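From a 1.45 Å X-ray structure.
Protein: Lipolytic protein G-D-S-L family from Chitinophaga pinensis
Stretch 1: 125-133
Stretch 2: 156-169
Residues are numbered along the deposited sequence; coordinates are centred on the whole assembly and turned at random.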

# COMPACT_ATOMS: atom_id res chain seq x y z
N VAL A 125 -6.25 -11.17 7.25
CA VAL A 125 -5.61 -11.24 5.95
C VAL A 125 -4.51 -10.18 5.89
O VAL A 125 -4.73 -9.04 6.28
N LEU A 126 -3.32 -10.57 5.42
CA LEU A 126 -2.24 -9.61 5.20
C LEU A 126 -2.12 -9.32 3.71
O LEU A 126 -2.39 -10.18 2.88
N ILE A 127 -1.73 -8.09 3.39
CA ILE A 127 -1.56 -7.68 2.00
C ILE A 127 -0.15 -7.14 1.81
O ILE A 127 0.25 -6.22 2.51
N THR A 128 0.61 -7.72 0.88
CA THR A 128 1.97 -7.21 0.63
C THR A 128 1.95 -5.84 -0.03
O THR A 128 1.00 -5.50 -0.73
N PRO A 129 3.01 -5.05 0.18
CA PRO A 129 3.05 -3.79 -0.55
C PRO A 129 3.05 -4.01 -2.06
O PRO A 129 3.60 -5.00 -2.56
N MSE A 130 2.40 -3.11 -2.77
CA MSE A 130 2.47 -3.10 -4.22
C MSE A 130 3.80 -2.49 -4.63
O MSE A 130 4.38 -1.68 -3.92
N GLN A 131 4.30 -2.88 -5.80
CA GLN A 131 5.43 -2.17 -6.37
C GLN A 131 5.05 -0.71 -6.59
O GLN A 131 3.86 -0.35 -6.66
N ARG A 132 6.05 0.15 -6.65
CA ARG A 132 5.81 1.57 -6.80
C ARG A 132 6.86 2.17 -7.71
O ARG A 132 8.04 1.81 -7.62
N ASN A 133 6.44 3.05 -8.60
CA ASN A 133 7.43 3.78 -9.38
C ASN A 133 7.73 5.11 -8.72
O ASN A 133 7.35 5.31 -7.56
N THR A 156 15.41 -3.64 -0.39
CA THR A 156 14.44 -3.60 -1.48
C THR A 156 13.04 -3.66 -0.90
O THR A 156 12.83 -4.18 0.19
N LEU A 157 12.07 -3.15 -1.65
CA LEU A 157 10.68 -3.24 -1.23
C LEU A 157 10.26 -4.70 -1.21
O LEU A 157 9.44 -5.12 -0.38
N GLU A 158 10.85 -5.50 -2.10
CA GLU A 158 10.54 -6.92 -2.13
C GLU A 158 10.81 -7.60 -0.79
O GLU A 158 10.09 -8.53 -0.42
N GLU A 159 11.83 -7.15 -0.07
CA GLU A 159 12.11 -7.72 1.25
C GLU A 159 10.94 -7.54 2.20
O GLU A 159 10.67 -8.39 3.06
N PHE A 160 10.25 -6.41 2.07
CA PHE A 160 9.08 -6.11 2.88
C PHE A 160 7.92 -7.04 2.51
O PHE A 160 7.23 -7.57 3.38
N ALA A 161 7.71 -7.23 1.21
CA ALA A 161 6.70 -8.18 0.76
C ALA A 161 7.03 -9.58 1.28
O ALA A 161 6.14 -10.31 1.72
N ASN A 162 8.30 -9.95 1.24
CA ASN A 162 8.70 -11.28 1.67
C ASN A 162 8.50 -11.49 3.17
O ASN A 162 8.11 -12.58 3.60
N ALA A 163 8.74 -10.44 3.95
CA ALA A 163 8.46 -10.51 5.39
C ALA A 163 6.98 -10.78 5.65
O ALA A 163 6.63 -11.64 6.47
N VAL A 164 6.10 -10.07 4.95
CA VAL A 164 4.67 -10.28 5.10
C VAL A 164 4.29 -11.71 4.71
O VAL A 164 3.54 -12.38 5.41
N LEU A 165 4.84 -12.19 3.59
CA LEU A 165 4.60 -13.56 3.16
C LEU A 165 5.08 -14.56 4.21
O LEU A 165 4.40 -15.55 4.50
N THR A 166 6.25 -14.30 4.79
CA THR A 166 6.80 -15.18 5.82
C THR A 166 5.91 -15.23 7.07
O THR A 166 5.68 -16.31 7.61
N ILE A 167 5.41 -14.08 7.51
CA ILE A 167 4.51 -14.03 8.66
C ILE A 167 3.22 -14.79 8.37
O ILE A 167 2.71 -15.52 9.22
N GLY A 168 2.70 -14.60 7.16
CA GLY A 168 1.51 -15.32 6.72
C GLY A 168 1.71 -16.82 6.79
O GLY A 168 0.86 -17.54 7.32
N ARG A 169 2.82 -17.30 6.25
CA ARG A 169 3.13 -18.73 6.29
C ARG A 169 3.27 -19.24 7.72
O ARG A 169 2.80 -20.33 8.03

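The strand that includes L126 and the helix at 157-169 run nearly antiparallel, at 166°, and their axes come within 8.7 Å. The two stretches together bury 462 Å², counting both sides, and no hydrogen bond crosses between them.

Apolar side chains meet at several points. L126 points toward the helix as rotamer m, t. Its CB lies 3.6 Å from V164 CG1, and its CD1 lies 4.0 Å from I167 CG2. V164 (t) and I167 (m, t) both point toward the strand side. I127 and V125 alternate with L126 along the strand. I127 (m, t) points away from the helix, and V125 (t) is out of reach.

P129 also points toward the helix, with a C-gamma exo ring. Its ring atoms meet a run of helix residues. P129 CB is 3.9 Å from L157 CD1, P129 CG is 4.4 Å from F160 CB, and P129 CD is 4.4 Å from A161 CB. The F160 side chain (m) leads away at its end, so its contact is made near the backbone.

Other contacts join side chains to backbone, or aliphatic parts of polar residues to apolar ones. The backbones come closest at T128 and A161, with 4.8 Å between T128 CA and A161 CA. The small A161 side chain fits this close approach, with T128 CB 3.8 Å from A161 CB. T128 is rotamer p. Its methyl CG2 lies 3.7 Å from A161 O and 4.0 Å from both V164 CG1 and L165 CG. L165 (m, t) starts sideways, but its end comes nearer. G168 has no side chain; its N sits 4.1 Å from L126 CD1.

At the start of the helix, L157 (t, p) points toward the loop. L157 CD2 is 3.4 Å from M130 O and 3.9 Å from R132 CG. The R132 contact is thus with its aliphatic chain (p, t, m), while NH1 is hydrogen-bonded elsewhere in the structure. M130, a selenomethionine, points away (t, t, p).

Several polar groups have partners elsewhere in the structure or within their own stretch. T128 OG1 is satisfied elsewhere in the structure. T156 caps the helix: its OG1 accepts from E159 N at 3.2 Å. In return, T156 N donates to E159 OE2 at 2.9 Å. Further along, T166 OG1 donates to N162 O at 2.8 Å, within the helix and out of reach of the strand.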

# COMPACT_ATOMS: atom_id res chain seq x y z
CB VAL A 125 -6.64 -10.99 4.82
CG1 VAL A 125 -5.95 -10.89 3.47
CG2 VAL A 125 -7.70 -12.07 4.81
CB LEU A 126 -0.92 -10.15 5.73
CG LEU A 126 -0.92 -10.72 7.15
CD1 LEU A 126 0.47 -11.20 7.53
CD2 LEU A 126 -1.45 -9.71 8.16
CB ILE A 127 -2.57 -6.59 1.63
CG1 ILE A 127 -4.00 -7.04 1.97
CG2 ILE A 127 -2.44 -6.19 0.16
CD1 ILE A 127 -5.06 -6.06 1.57
CB THR A 128 2.80 -8.15 -0.27
OG1 THR A 128 2.24 -8.14 -1.59
CG2 THR A 128 2.83 -9.57 0.28
CB PRO A 129 4.39 -3.18 -0.12
CG PRO A 129 4.66 -3.76 1.21
CD PRO A 129 4.10 -5.17 1.17
CB MSE A 130 1.32 -2.26 -4.78
CG MSE A 130 1.16 -2.36 -6.29
SE MSE A 130 -0.50 -1.60 -6.97
CE MSE A 130 0.02 0.28 -6.93
CB GLN A 131 5.92 -2.84 -7.65
CG GLN A 131 6.47 -4.22 -7.38
CD GLN A 131 7.09 -4.88 -8.59
OE1 GLN A 131 7.96 -4.30 -9.26
NE2 GLN A 131 6.66 -6.10 -8.87
CB ARG A 132 5.84 2.26 -5.44
CG ARG A 132 7.02 1.90 -4.56
CD ARG A 132 6.89 2.47 -3.16
NE ARG A 132 7.11 3.92 -3.12
CZ ARG A 132 6.99 4.65 -2.02
NH1 ARG A 132 6.64 4.08 -0.87
NH2 ARG A 132 7.23 5.96 -2.07
CB ASN A 133 7.01 3.92 -10.85
CG ASN A 133 8.18 3.75 -11.78
OD1 ASN A 133 9.25 4.30 -11.54
ND2 ASN A 133 8.00 2.96 -12.84
CB THR A 156 14.58 -4.79 -2.43
OG1 THR A 156 14.25 -5.99 -1.72
CG2 THR A 156 15.99 -4.88 -2.99
CB LEU A 157 9.78 -2.41 -2.16
CG LEU A 157 8.29 -2.36 -1.80
CD1 LEU A 157 8.06 -1.83 -0.38
CD2 LEU A 157 7.57 -1.50 -2.82
CB GLU A 158 11.30 -7.62 -3.26
CG GLU A 158 10.87 -9.07 -3.39
CD GLU A 158 11.59 -9.81 -4.49
OE1 GLU A 158 12.65 -9.35 -4.96
OE2 GLU A 158 11.07 -10.88 -4.90
CB GLU A 159 13.34 -7.09 1.88
CG GLU A 159 14.62 -7.46 1.20
CD GLU A 159 15.79 -6.76 1.85
OE1 GLU A 159 16.06 -7.04 3.04
OE2 GLU A 159 16.40 -5.92 1.19
CB PHE A 160 8.70 -4.63 2.76
CG PHE A 160 9.69 -3.71 3.41
CD1 PHE A 160 10.93 -3.49 2.83
CD2 PHE A 160 9.39 -3.09 4.62
CE1 PHE A 160 11.86 -2.65 3.44
CE2 PHE A 160 10.31 -2.26 5.23
CZ PHE A 160 11.54 -2.04 4.64
CB ALA A 161 6.61 -8.18 -0.75
CB ASN A 162 10.14 -11.59 1.24
CG ASN A 162 10.29 -11.77 -0.27
OD1 ASN A 162 9.30 -11.98 -0.98
ND2 ASN A 162 11.52 -11.72 -0.76
CB ALA A 163 8.90 -9.24 6.08
CB VAL A 164 3.86 -9.26 4.26
CG1 VAL A 164 2.38 -9.61 4.27
CG2 VAL A 164 4.11 -7.82 4.77
CB LEU A 165 5.28 -13.84 1.83
CG LEU A 165 4.66 -13.16 0.60
CD1 LEU A 165 5.64 -13.20 -0.55
CD2 LEU A 165 3.36 -13.85 0.21
CB THR A 166 8.23 -14.75 6.20
OG1 THR A 166 9.07 -14.83 5.04
CG2 THR A 166 8.80 -15.66 7.28
CB ILE A 167 4.17 -12.58 9.06
CG1 ILE A 167 5.43 -11.85 9.54
CG2 ILE A 167 3.12 -12.54 10.16
CD1 ILE A 167 5.27 -10.36 9.63
CB ARG A 169 4.39 -19.04 5.49
CG ARG A 169 4.21 -18.97 3.99
CD ARG A 169 5.45 -19.47 3.24
NE ARG A 169 6.00 -18.45 2.36
CZ ARG A 169 7.13 -17.79 2.59
NH1 ARG A 169 7.56 -16.88 1.73
NH2 ARG A 169 7.83 -18.05 3.69